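Local coordinates for PUA domain-containing protein (Pyrococcus horikoshii, PDB 3D79), which is of unknown function but, as a protein carrying a PUA domain behind a pre-PUA-like domain, probably binds RNA, at residues Ile12-Leu16 and Val47-Glu51; His106-Gly110 and His167-Asp171; Leu77-Tyr82 and Ile173-Ala178; Pro94-Asp100 and Pro116-Asp122. All blocks are in the same frame, centred on the assembly; numbering follows the deposited sequence.

Contact 1. Residues Ile12-Leu16 and Val47-Glu51; sequences IKHPL and VKVAE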
loop_
_atom_site.group_PDB
_atom_site.type_symbol
_atom_site.label_atom_id
_atom_site.label_comp_id
_atom_site.label_asym_id
_atom_site.label_seq_id
_atom_site.Cartn_x
_atom_site.Cartn_y
_atom_site.Cartn_z
ATOM N N ILE A 12 15.310 1.540 -17.089
ATOM C CA ILE A 12 16.646 1.247 -16.483
ATOM C C ILE A 12 16.674 1.511 -14.977
ATOM O O ILE A 12 16.067 2.469 -14.489
ATOM C CB ILE A 12 17.823 2.008 -17.191
ATOM C CG1 ILE A 12 17.586 3.536 -17.249
ATOM C CG2 ILE A 12 18.147 1.368 -18.559
ATOM C CD1 ILE A 12 16.625 4.035 -18.347
ATOM N N LYS A 13 17.390 0.656 -14.252
ATOM C CA LYS A 13 17.474 0.759 -12.799
ATOM C C LYS A 13 18.688 1.572 -12.349
ATOM O O LYS A 13 19.824 1.273 -12.726
ATOM C CB LYS A 13 17.493 -0.633 -12.162
ATOM C CG LYS A 13 16.210 -1.433 -12.371
ATOM C CD LYS A 13 16.142 -2.648 -11.452
ATOM C CE LYS A 13 17.146 -3.731 -11.836
ATOM N NZ LYS A 13 16.887 -4.298 -13.191
ATOM N N HIS A 14 18.429 2.606 -11.552
ATOM C CA HIS A 14 19.470 3.475 -11.008
ATOM C C HIS A 14 19.596 3.234 -9.508
ATOM O O HIS A 14 18.582 3.057 -8.833
ATOM C CB HIS A 14 19.121 4.941 -11.263
ATOM C CG HIS A 14 19.054 5.305 -12.713
ATOM N ND1 HIS A 14 20.178 5.577 -13.464
ATOM C CD2 HIS A 14 17.998 5.445 -13.551
ATOM C CE1 HIS A 14 19.817 5.871 -14.701
ATOM N NE2 HIS A 14 18.500 5.800 -14.780
ATOM N N PRO A 15 20.835 3.235 -8.974
ATOM C CA PRO A 15 21.000 2.994 -7.541
ATOM C C PRO A 15 20.401 4.109 -6.686
ATOM O O PRO A 15 20.494 5.288 -7.041
ATOM C CB PRO A 15 22.525 2.944 -7.365
ATOM C CG PRO A 15 23.067 3.721 -8.510
ATOM C CD PRO A 15 22.130 3.446 -9.649
ATOM N N LEU A 16 19.780 3.728 -5.574
ATOM C CA LEU A 16 19.254 4.701 -4.633
ATOM C C LEU A 16 20.330 5.037 -3.613
ATOM O O LEU A 16 21.014 4.140 -3.111
ATOM C CB LEU A 16 18.018 4.145 -3.921
ATOM C CG LEU A 16 16.946 5.159 -3.537
ATOM C CD1 LEU A 16 16.095 5.494 -4.752
ATOM C CD2 LEU A 16 16.080 4.610 -2.420
ATOM N N VAL A 47 19.337 -1.050 -2.979
ATOM C CA VAL A 47 18.078 -0.446 -3.399
ATOM C C VAL A 47 18.263 0.264 -4.732
ATOM O O VAL A 47 19.242 0.984 -4.935
ATOM C CB VAL A 47 17.515 0.510 -2.323
ATOM C CG1 VAL A 47 16.119 0.969 -2.691
ATOM C CG2 VAL A 47 17.481 -0.186 -0.972
ATOM N N LYS A 48 17.325 0.028 -5.642
ATOM C CA LYS A 48 17.383 0.587 -6.983
ATOM C C LYS A 48 16.046 1.227 -7.319
ATOM O O LYS A 48 15.023 0.902 -6.713
ATOM C CB LYS A 48 17.724 -0.507 -8.001
ATOM C CG LYS A 48 19.151 -1.040 -7.903
ATOM C CD LYS A 48 19.334 -2.247 -8.801
ATOM C CE LYS A 48 20.598 -3.019 -8.450
ATOM N NZ LYS A 48 20.602 -4.352 -9.113
ATOM N N VAL A 49 16.053 2.145 -8.276
ATOM C CA VAL A 49 14.809 2.769 -8.718
ATOM C C VAL A 49 14.642 2.615 -10.226
ATOM O O VAL A 49 15.589 2.832 -10.990
ATOM C CB VAL A 49 14.702 4.256 -8.275
ATOM C CG1 VAL A 49 15.900 5.070 -8.759
ATOM C CG2 VAL A 49 13.382 4.877 -8.741
ATOM N N ALA A 50 13.440 2.213 -10.629
ATOM C CA ALA A 50 13.062 2.124 -12.036
ATOM C C ALA A 50 11.875 3.037 -12.303
ATOM O O ALA A 50 11.029 3.242 -11.434
ATOM C CB ALA A 50 12.720 0.696 -12.405
ATOM N N GLU A 51 11.822 3.601 -13.503
ATOM C CA GLU A 51 10.705 4.456 -13.871
ATOM C C GLU A 51 9.547 3.616 -14.389
ATOM O O GLU A 51 9.738 2.739 -15.233
ATOM C CB GLU A 51 11.124 5.487 -14.926
ATOM C CG GLU A 51 10.010 6.446 -15.317
ATOM C CD GLU A 51 10.445 7.478 -16.338
ATOM O OE1 GLU A 51 11.225 8.381 -15.976
ATOM O OE2 GLU A 51 9.994 7.389 -17.499
HETATM O O HOH W 1 14.469 4.486 -14.843
#
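Three backbone hydrogen bonds tie Ile12-Leu16 to the antiparallel Val47-Glu51. His14 and Val49 form a hydrogen-bonded pair that spends both its amides and both its carbonyls: His14 N gives to Val49 O at 2.9 Å, and Val49 N returns to His14 O at 2.7 Å. One pair further on, Pro15 faces Lys48. A proline has no amide proton to offer, but this is a non-hydrogen-bonded pair, so nothing is lost across the strands. Leu16 N then reaches Val47 O at 2.9 Å. At the other end the direct pairing gives way to water 1, which donates to Ile12 O at 2.6 Å and accepts from Glu51 N at 3.1 Å, thereby satisfying both groups. Each of two carbonyls also receives a CA-H...O contact: Lys13 CA lies 3.3 Å from Val49 O, and Lys48 CA lies 3.3 Å from His14 O. The amine of Lys48 finds its charge partner in Asp63. Leu16 supplies the apolar part, with CD2 3.7 Å from Val47 CG1 and CD1 4.0 Å from Val49 CB; an apolar leucine suits this place, between the strand and Val21 and Ile24 of helix 18-32. On its other edge, strand 47-51 bonds to strand 56-61. The arrangement is that of a short edge strand closing an antiparallel five-stranded sheet, here in the pre-PUA-like region.

Contact 2. Residues His106-Gly110 and His167-Asp171; sequences HILNG and HHARD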
loop_
_atom_site.group_PDB
_atom_site.type_symbol
_atom_site.label_atom_id
_atom_site.label_comp_id
_atom_site.label_asym_id
_atom_site.label_seq_id
_atom_site.Cartn_x
_atom_site.Cartn_y
_atom_site.Cartn_z
ATOM N N HIS A 106 -15.425 -4.369 -7.999
ATOM C CA HIS A 106 -15.411 -2.948 -8.334
ATOM C C HIS A 106 -14.004 -2.362 -8.202
ATOM O O HIS A 106 -13.519 -1.688 -9.112
ATOM C CB HIS A 106 -16.391 -2.184 -7.449
ATOM C CG HIS A 106 -17.817 -2.579 -7.658
ATOM N ND1 HIS A 106 -18.582 -2.078 -8.688
ATOM C CD2 HIS A 106 -18.615 -3.439 -6.980
ATOM C CE1 HIS A 106 -19.792 -2.605 -8.632
ATOM N NE2 HIS A 106 -19.838 -3.435 -7.606
ATOM N N ILE A 107 -13.353 -2.643 -7.073
ATOM C CA ILE A 107 -11.996 -2.149 -6.803
ATOM C C ILE A 107 -10.966 -2.692 -7.805
ATOM O O ILE A 107 -10.085 -1.961 -8.264
ATOM C CB ILE A 107 -11.576 -2.454 -5.340
ATOM C CG1 ILE A 107 -12.478 -1.673 -4.375
ATOM C CG2 ILE A 107 -10.090 -2.122 -5.093
ATOM C CD1 ILE A 107 -12.532 -2.246 -2.962
ATOM N N LEU A 108 -11.083 -3.972 -8.152
ATOM C CA LEU A 108 -10.179 -4.565 -9.134
ATOM C C LEU A 108 -10.399 -4.022 -10.555
ATOM O O LEU A 108 -9.544 -4.198 -11.433
ATOM C CB LEU A 108 -10.273 -6.096 -9.099
ATOM C CG LEU A 108 -9.798 -6.782 -7.812
ATOM C CD1 LEU A 108 -9.995 -8.286 -7.926
ATOM C CD2 LEU A 108 -8.327 -6.455 -7.501
ATOM N N ASN A 109 -11.539 -3.362 -10.756
ATOM C CA ASN A 109 -11.892 -2.715 -12.030
ATOM C C ASN A 109 -11.580 -1.208 -12.045
ATOM O O ASN A 109 -11.907 -0.513 -13.012
ATOM C CB ASN A 109 -13.373 -2.981 -12.365
ATOM C CG ASN A 109 -13.817 -2.346 -13.691
ATOM O OD1 ASN A 109 -14.736 -1.519 -13.726
ATOM N ND2 ASN A 109 -13.161 -2.729 -14.779
ATOM N N GLY A 110 -10.944 -0.706 -10.984
ATOM C CA GLY A 110 -10.514 0.698 -10.945
ATOM C C GLY A 110 -11.370 1.653 -10.126
ATOM O O GLY A 110 -11.136 2.870 -10.137
ATOM N N HIS A 167 -3.269 2.672 -7.091
ATOM C CA HIS A 167 -2.683 1.478 -7.679
ATOM C C HIS A 167 -3.491 0.286 -7.183
ATOM O O HIS A 167 -3.763 0.173 -5.987
ATOM C CB HIS A 167 -1.186 1.371 -7.314
ATOM C CG HIS A 167 -0.581 0.022 -7.565
ATOM N ND1 HIS A 167 0.290 -0.577 -6.678
ATOM C CD2 HIS A 167 -0.717 -0.843 -8.597
ATOM C CE1 HIS A 167 0.655 -1.756 -7.152
ATOM N NE2 HIS A 167 0.054 -1.944 -8.311
ATOM N N HIS A 168 -3.902 -0.579 -8.102
ATOM C CA HIS A 168 -4.663 -1.768 -7.734
ATOM C C HIS A 168 -4.173 -3.000 -8.475
ATOM O O HIS A 168 -3.547 -2.890 -9.534
ATOM C CB HIS A 168 -6.170 -1.554 -7.950
ATOM C CG HIS A 168 -6.563 -1.344 -9.383
ATOM N ND1 HIS A 168 -6.833 -2.386 -10.245
ATOM C CD2 HIS A 168 -6.760 -0.208 -10.094
ATOM C CE1 HIS A 168 -7.166 -1.900 -11.429
ATOM N NE2 HIS A 168 -7.121 -0.582 -11.366
ATOM N N ALA A 169 -4.444 -4.175 -7.905
ATOM C CA ALA A 169 -4.129 -5.430 -8.576
ATOM C C ALA A 169 -4.844 -5.443 -9.931
ATOM O O ALA A 169 -5.971 -4.949 -10.046
ATOM C CB ALA A 169 -4.549 -6.623 -7.721
ATOM N N ARG A 170 -4.172 -5.986 -10.945
ATOM C CA ARG A 170 -4.663 -6.011 -12.339
ATOM C C ARG A 170 -4.407 -4.733 -13.153
ATOM O O ARG A 170 -4.701 -4.709 -14.352
ATOM C CB ARG A 170 -6.153 -6.376 -12.428
ATOM C CG ARG A 170 -6.540 -7.708 -11.816
ATOM C CD ARG A 170 -7.998 -7.981 -12.114
ATOM N NE ARG A 170 -8.508 -9.145 -11.401
ATOM C CZ ARG A 170 -9.778 -9.538 -11.426
ATOM N NH1 ARG A 170 -10.678 -8.859 -12.130
ATOM N NH2 ARG A 170 -10.152 -10.611 -10.742
ATOM N N ASP A 171 -3.880 -3.678 -12.529
ATOM C CA ASP A 171 -3.538 -2.469 -13.290
ATOM C C ASP A 171 -2.185 -2.616 -14.004
ATOM O O ASP A 171 -1.566 -3.683 -13.957
ATOM C CB ASP A 171 -3.644 -1.182 -12.436
ATOM C CG ASP A 171 -2.482 -0.996 -11.462
ATOM O OD1 ASP A 171 -1.506 -1.771 -11.488
ATOM O OD2 ASP A 171 -2.548 -0.040 -10.661
#
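His167 opens the second segment as a buried strand residue, turned to Val78 and Ile173 and taking no part in this contact. His168 does most of the work. Its CB points toward the end of helix 104-108, and one ring face lies under Ile107 O and Gly110 N; CG is 3.7 Å from Ile107 O, while CE1 approaches Leu108 O to 3.3 Å. ND1 donates to Ala169 O at 2.7 Å. Gly110 CA sits 3.7 Å from His168 NE2; its positive phi closes a Schellman motif and calls for glycine, since a side chain would jam against the preceding carbonyl O. Ala169, buried, has a small side chain that lets Leu108 CD2 (3.8 Å from its CB) and the indole of Trp174 pack close. Arg170, third in the type II turn from His168 to Asp171, has the expected positive phi and lays its guanidinium face over Leu108 CD1, 3.7 Å from NH2. Asp171 N-caps helix 172-177. The contact packs the end of helix 104-108 against strand 167-168, which pairs with strand 141-147 in the PUA domain. It works by van der Waals contact, while His168 ND1 and Gly110 N bond within their own segments and Asp171 OD1 with Trp174 N.

Contact 3. Residues Leu77-Tyr82 and Ile173-Ala178; sequences LVIALY and IWEVTA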
loop_
_atom_site.group_PDB
_atom_site.type_symbol
_atom_site.label_atom_id
_atom_site.label_comp_id
_atom_site.label_asym_id
_atom_site.label_seq_id
_atom_site.Cartn_x
_atom_site.Cartn_y
_atom_site.Cartn_z
ATOM N N LEU A 77 4.031 -1.711 -2.798
ATOM C CA LEU A 77 3.254 -2.133 -3.962
ATOM C C LEU A 77 2.247 -3.211 -3.582
ATOM O O LEU A 77 2.405 -3.891 -2.562
ATOM C CB LEU A 77 4.177 -2.689 -5.049
ATOM C CG LEU A 77 5.155 -1.710 -5.703
ATOM C CD1 LEU A 77 6.187 -2.474 -6.498
ATOM C CD2 LEU A 77 4.424 -0.696 -6.588
ATOM N N VAL A 78 1.218 -3.376 -4.412
ATOM C CA VAL A 78 0.240 -4.448 -4.193
ATOM C C VAL A 78 0.922 -5.824 -4.217
ATOM O O VAL A 78 0.608 -6.676 -3.377
ATOM C CB VAL A 78 -0.973 -4.366 -5.168
ATOM C CG1 VAL A 78 -1.952 -5.512 -4.919
ATOM C CG2 VAL A 78 -1.700 -3.038 -4.977
ATOM N N ILE A 79 1.858 -6.031 -5.143
ATOM C CA ILE A 79 2.605 -7.302 -5.204
ATOM C C ILE A 79 3.386 -7.576 -3.910
ATOM O O ILE A 79 3.375 -8.709 -3.399
ATOM C CB ILE A 79 3.507 -7.431 -6.476
ATOM C CG1 ILE A 79 4.062 -8.860 -6.611
ATOM C CG2 ILE A 79 4.637 -6.414 -6.474
ATOM C CD1 ILE A 79 2.984 -9.939 -6.683
ATOM N N ALA A 80 4.035 -6.540 -3.370
ATOM C CA ALA A 80 4.780 -6.656 -2.113
ATOM C C ALA A 80 3.861 -7.065 -0.958
ATOM O O ALA A 80 4.193 -7.954 -0.162
ATOM C CB ALA A 80 5.492 -5.354 -1.792
ATOM N N LEU A 81 2.699 -6.417 -0.881
ATOM C CA LEU A 81 1.706 -6.748 0.131
ATOM C C LEU A 81 1.109 -8.137 -0.099
ATOM O O LEU A 81 0.769 -8.837 0.862
ATOM C CB LEU A 81 0.604 -5.684 0.164
ATOM C CG LEU A 81 1.068 -4.298 0.639
ATOM C CD1 LEU A 81 -0.023 -3.262 0.394
ATOM C CD2 LEU A 81 1.483 -4.297 2.109
ATOM N N TYR A 82 0.977 -8.522 -1.368
ATOM C CA TYR A 82 0.436 -9.839 -1.717
ATOM C C TYR A 82 1.338 -10.938 -1.171
ATOM O O TYR A 82 0.866 -11.892 -0.537
ATOM C CB TYR A 82 0.263 -9.990 -3.230
ATOM C CG TYR A 82 -0.412 -11.294 -3.599
ATOM C CD1 TYR A 82 -1.800 -11.379 -3.681
ATOM C CD2 TYR A 82 0.340 -12.447 -3.832
ATOM C CE1 TYR A 82 -2.430 -12.585 -4.003
ATOM C CE2 TYR A 82 -0.279 -13.656 -4.154
ATOM C CZ TYR A 82 -1.659 -13.711 -4.237
ATOM O OH TYR A 82 -2.271 -14.906 -4.556
ATOM N N ILE A 173 0.746 -1.125 -13.446
ATOM C CA ILE A 173 1.850 -1.278 -12.489
ATOM C C ILE A 173 1.953 -2.739 -12.024
ATOM O O ILE A 173 3.048 -3.314 -11.972
ATOM C CB ILE A 173 1.697 -0.326 -11.283
ATOM C CG1 ILE A 173 1.794 1.136 -11.746
ATOM C CG2 ILE A 173 2.757 -0.621 -10.219
ATOM C CD1 ILE A 173 1.388 2.189 -10.708
ATOM N N TRP A 174 0.804 -3.333 -11.711
ATOM C CA TRP A 174 0.720 -4.749 -11.351
ATOM C C TRP A 174 1.307 -5.633 -12.449
ATOM O O TRP A 174 2.097 -6.530 -12.168
ATOM C CB TRP A 174 -0.737 -5.133 -11.069
ATOM C CG TRP A 174 -0.965 -6.598 -10.806
ATOM C CD1 TRP A 174 -1.358 -7.544 -11.716
ATOM C CD2 TRP A 174 -0.837 -7.280 -9.550
ATOM N NE1 TRP A 174 -1.473 -8.768 -11.108
ATOM C CE2 TRP A 174 -1.165 -8.637 -9.778
ATOM C CE3 TRP A 174 -0.476 -6.879 -8.255
ATOM C CZ2 TRP A 174 -1.139 -9.597 -8.760
ATOM C CZ3 TRP A 174 -0.450 -7.840 -7.243
ATOM C CH2 TRP A 174 -0.781 -9.179 -7.503
ATOM N N GLU A 175 0.940 -5.360 -13.700
ATOM C CA GLU A 175 1.414 -6.172 -14.827
ATOM C C GLU A 175 2.935 -6.271 -14.869
ATOM O O GLU A 175 3.486 -7.350 -15.112
ATOM C CB GLU A 175 0.878 -5.632 -16.158
ATOM C CG GLU A 175 -0.616 -5.861 -16.354
ATOM C CD GLU A 175 -1.092 -5.575 -17.769
ATOM O OE1 GLU A 175 -0.248 -5.378 -18.672
ATOM O OE2 GLU A 175 -2.323 -5.553 -17.977
ATOM N N VAL A 176 3.610 -5.151 -14.609
ATOM C CA VAL A 176 5.071 -5.087 -14.720
ATOM C C VAL A 176 5.834 -5.379 -13.421
ATOM O O VAL A 176 7.061 -5.470 -13.439
ATOM C CB VAL A 176 5.562 -3.738 -15.332
ATOM C CG1 VAL A 176 4.922 -3.500 -16.700
ATOM C CG2 VAL A 176 5.303 -2.563 -14.391
ATOM N N THR A 177 5.117 -5.523 -12.308
ATOM C CA THR A 177 5.756 -5.784 -11.007
ATOM C C THR A 177 5.440 -7.160 -10.400
ATOM O O THR A 177 6.182 -7.643 -9.532
ATOM C CB THR A 177 5.393 -4.706 -9.968
ATOM O OG1 THR A 177 3.968 -4.622 -9.847
ATOM C CG2 THR A 177 5.971 -3.342 -10.365
ATOM N N ALA A 178 4.349 -7.782 -10.849
ATOM C CA ALA A 178 3.878 -9.048 -10.271
ATOM C C ALA A 178 4.585 -10.276 -10.840
ATOM O O ALA A 178 4.854 -10.351 -12.041
ATOM C CB ALA A 178 2.373 -9.182 -10.423
HETATM O O HOH W 2 2.152 -4.354 -7.575
#
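Leu77, at the N-cap position of helix 78-84, turns its side chain inward: CD2 meets Ile173 CG2 at 4.0 Å and CD1 meets Thr177 CG2 at 4.0 Å. A leucine cannot cap with its side chain, but it fills a buried gap that Ile68 of strand 64-70 also lines. Val78 follows, its CG1 3.6 Å from Trp174 CZ3, while Ala169 and His167 border the same valine. Ile79 covers the most ground in this segment. Its backbone N lies 3.6 Å from Trp174 CZ3, and its CD1 touches both Trp174 CH2 and Ala178 CB at 3.9 Å; the small alanine allows a close approach, with CA atoms of Ile79 and Ala178 5.5 Å apart. Here helix 172-177, after the PUA strands, packs against helix 78-84 of the pre-PUA-like region; their short segments run at 59° to each other, axes 10.3 Å apart at closest approach, and the last modelled residues pack back on that region. Being in the first helical turn, Ile79 N has no i-4 carbonyl within the helix; it donates instead to water 2 at 3.0 Å, which in turn donates to Thr177 OG1 at 2.9 Å. That hydroxyl gives its own proton to Ile173 O at 2.7 Å. Tyr82, one turn beyond Val78, brings CG to 4.5 Å from Trp174 CH2, at the edge of the indole, and also packs on Pro141 and Arg140.

Contact 4. Residues Pro94-Asp100 and Pro116-Asp122; sequences PRRVVVD and PGIVDAD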
loop_
_atom_site.group_PDB
_atom_site.type_symbol
_atom_site.label_atom_id
_atom_site.label_comp_id
_atom_site.label_asym_id
_atom_site.label_seq_id
_atom_site.Cartn_x
_atom_site.Cartn_y
_atom_site.Cartn_z
ATOM N N PRO A 94 -1.361 -2.259 10.475
ATOM C CA PRO A 94 -1.551 -0.818 10.418
ATOM C C PRO A 94 -1.826 -0.379 8.985
ATOM O O PRO A 94 -1.383 -1.044 8.033
ATOM C CB PRO A 94 -0.200 -0.244 10.876
ATOM C CG PRO A 94 0.560 -1.372 11.451
ATOM C CD PRO A 94 0.012 -2.629 10.872
ATOM N N ARG A 95 -2.562 0.720 8.856
ATOM C CA ARG A 95 -2.927 1.338 7.571
ATOM C C ARG A 95 -3.850 0.484 6.699
ATOM O O ARG A 95 -3.996 0.745 5.507
ATOM C CB ARG A 95 -1.687 1.768 6.771
ATOM C CG ARG A 95 -0.792 2.779 7.476
ATOM C CD ARG A 95 -1.546 4.066 7.813
ATOM N NE ARG A 95 -0.687 5.083 8.424
ATOM C CZ ARG A 95 0.019 5.990 7.752
ATOM N NH1 ARG A 95 0.002 6.023 6.422
ATOM N NH2 ARG A 95 0.760 6.863 8.423
ATOM N N ARG A 96 -4.481 -0.521 7.303
ATOM C CA ARG A 96 -5.409 -1.394 6.593
ATOM C C ARG A 96 -6.786 -0.767 6.414
ATOM O O ARG A 96 -7.291 -0.039 7.278
ATOM C CB ARG A 96 -5.572 -2.735 7.328
ATOM C CG ARG A 96 -6.525 -2.658 8.511
ATOM C CD ARG A 96 -6.589 -3.964 9.287
ATOM N NE ARG A 96 -7.392 -3.821 10.502
ATOM C CZ ARG A 96 -6.947 -3.310 11.649
ATOM N NH1 ARG A 96 -5.692 -2.881 11.761
ATOM N NH2 ARG A 96 -7.765 -3.215 12.692
ATOM N N VAL A 97 -7.376 -1.077 5.268
ATOM C CA VAL A 97 -8.792 -0.848 5.006
ATOM C C VAL A 97 -9.334 -2.187 4.532
ATOM O O VAL A 97 -8.926 -2.694 3.485
ATOM C CB VAL A 97 -8.996 0.242 3.934
ATOM C CG1 VAL A 97 -10.478 0.409 3.631
ATOM C CG2 VAL A 97 -8.379 1.561 4.405
ATOM N N VAL A 98 -10.221 -2.785 5.327
ATOM C CA VAL A 98 -10.737 -4.122 5.023
ATOM C C VAL A 98 -12.129 -4.016 4.414
ATOM O O VAL A 98 -13.006 -3.377 4.997
ATOM C CB VAL A 98 -10.789 -5.014 6.286
ATOM C CG1 VAL A 98 -11.049 -6.454 5.889
ATOM C CG2 VAL A 98 -9.471 -4.905 7.055
ATOM N N VAL A 99 -12.313 -4.642 3.253
ATOM C CA VAL A 99 -13.588 -4.587 2.521
ATOM C C VAL A 99 -14.290 -5.945 2.419
ATOM O O VAL A 99 -13.647 -7.004 2.502
ATOM C CB VAL A 99 -13.435 -3.971 1.090
ATOM C CG1 VAL A 99 -12.900 -2.547 1.166
ATOM C CG2 VAL A 99 -12.573 -4.838 0.188
ATOM N N ASP A 100 -15.609 -5.897 2.241
ATOM C CA ASP A 100 -16.408 -7.106 2.040
ATOM C C ASP A 100 -16.278 -7.646 0.614
ATOM O O ASP A 100 -15.714 -6.979 -0.256
ATOM C CB ASP A 100 -17.882 -6.923 2.475
ATOM C CG ASP A 100 -18.631 -5.806 1.724
ATOM O OD1 ASP A 100 -18.277 -5.435 0.583
ATOM O OD2 ASP A 100 -19.633 -5.315 2.290
ATOM N N PRO A 116 -19.659 2.156 2.437
ATOM C CA PRO A 116 -20.537 1.005 2.733
ATOM C C PRO A 116 -19.881 -0.380 2.650
ATOM O O PRO A 116 -20.384 -1.323 3.270
ATOM C CB PRO A 116 -21.668 1.130 1.702
ATOM C CG PRO A 116 -21.169 2.075 0.655
ATOM C CD PRO A 116 -20.208 2.997 1.354
ATOM N N GLY A 117 -18.777 -0.494 1.916
ATOM C CA GLY A 117 -18.091 -1.776 1.706
ATOM C C GLY A 117 -16.971 -2.070 2.690
ATOM O O GLY A 117 -16.337 -3.122 2.609
ATOM N N ILE A 118 -16.722 -1.137 3.599
ATOM C CA ILE A 118 -15.637 -1.271 4.575
ATOM C C ILE A 118 -16.128 -1.979 5.834
ATOM O O ILE A 118 -17.067 -1.516 6.486
ATOM C CB ILE A 118 -15.006 0.106 4.914
ATOM C CG1 ILE A 118 -14.321 0.682 3.668
ATOM C CG2 ILE A 118 -14.003 -0.011 6.086
ATOM C CD1 ILE A 118 -13.826 2.102 3.819
ATOM N N VAL A 119 -15.466 -3.087 6.173
ATOM C CA VAL A 119 -15.816 -3.881 7.360
ATOM C C VAL A 119 -14.891 -3.613 8.557
ATOM O O VAL A 119 -15.243 -3.910 9.706
ATOM C CB VAL A 119 -15.891 -5.398 7.052
ATOM C CG1 VAL A 119 -17.007 -5.688 6.053
ATOM C CG2 VAL A 119 -14.564 -5.934 6.548
ATOM N N ASP A 120 -13.707 -3.066 8.283
ATOM C CA ASP A 120 -12.757 -2.703 9.333
ATOM C C ASP A 120 -11.715 -1.770 8.744
ATOM O O ASP A 120 -11.502 -1.760 7.536
ATOM C CB ASP A 120 -12.062 -3.953 9.897
ATOM C CG ASP A 120 -11.223 -3.658 11.128
ATOM O OD1 ASP A 120 -11.590 -2.744 11.897
ATOM O OD2 ASP A 120 -10.186 -4.342 11.326
ATOM N N ALA A 121 -11.084 -0.984 9.611
ATOM C CA ALA A 121 -10.007 -0.086 9.222
ATOM C C ALA A 121 -9.139 0.182 10.440
ATOM O O ALA A 121 -9.613 0.119 11.573
ATOM C CB ALA A 121 -10.573 1.229 8.658
ATOM N N ASP A 122 -7.864 0.455 10.203
ATOM C CA ASP A 122 -6.957 0.851 11.270
ATOM C C ASP A 122 -7.385 2.210 11.820
ATOM O O ASP A 122 -7.386 3.201 11.097
ATOM C CB ASP A 122 -5.527 0.902 10.727
ATOM C CG ASP A 122 -4.532 1.472 11.722
ATOM O OD1 ASP A 122 -4.812 1.469 12.943
ATOM O OD2 ASP A 122 -3.460 1.912 11.268
HETATM O O HOH W 3 -5.014 -1.234 13.955
HETATM O O HOH W 4 -19.488 -3.442 4.524
#
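A salt bridge joins Arg96 to Asp120: NE and NH2 of the arginine both donate to Asp120 OD2 at 3.0 Å. Arg96 NH1 turns elsewhere, to Trp93 O and to water 3 at 2.8 Å, which donates to Asp122 OD1 at 2.9 Å. Asp122 OD2 meanwhile accepts from Arg95 N at 2.8 Å, almost in line. In the backbone, Asp122 N bonds to Arg96 O at 3.0 Å, Val98 N to Asp120 O at 2.8 Å and Asp100 N to Gly117 O at 2.9 Å. Between the last two the register slips by one residue, a classic beta bulge in which Val119 and Asp120 both face Val98. Water 4 ties Asp100 OD2 (2.9 Å) to Pro116 O (2.6 Å). Beta-branched valine and isoleucine, favoured in strands, do most of the packing. Val97, Val99, Ala121 and Ile118 form an apolar face, where Val97 CG1 is 3.8 Å from Ile118 CD1 and Met154 of helix 151-156 covers Val97, Ala121 and Ile118. On the face away from Val97, Val98 CG1 meets Val119 CG2 at 3.6 Å. Strand 96-99 also pairs in parallel with strand 130-135 of the PUA domain. Polarity thus divides by face, Asp120 carrying its salt bridge on the side of Val98, and since Val98 O accepts from Val119 N (2.7 Å) and weakly from Asp120 N (3.4 Å), the pairing bonds continue through the bulge.

Overall arrangement
Contact 1 closes first along the chain, at the edge of the antiparallel sheet in the pre-PUA-like region; its centre lies about 33 Å from that of contact 4, on the opposite side of the chain's centre. Contacts 2 and 4 both belong to the PUA region: their segments alternate in sequence, both reach the mixed sheet, and Ile107 CD1 touches Val99 CG2 at 4.1 Å. Contact 3 encloses both in its loop, linking helix 78-84 to the C-terminal helix 172-177. It touches contact 2, where His167 CE1 lies 3.2 Å from Val78 N, with centres about 11 Å apart. The C-terminal helix packs against both regions, consistent with a compact two-part body.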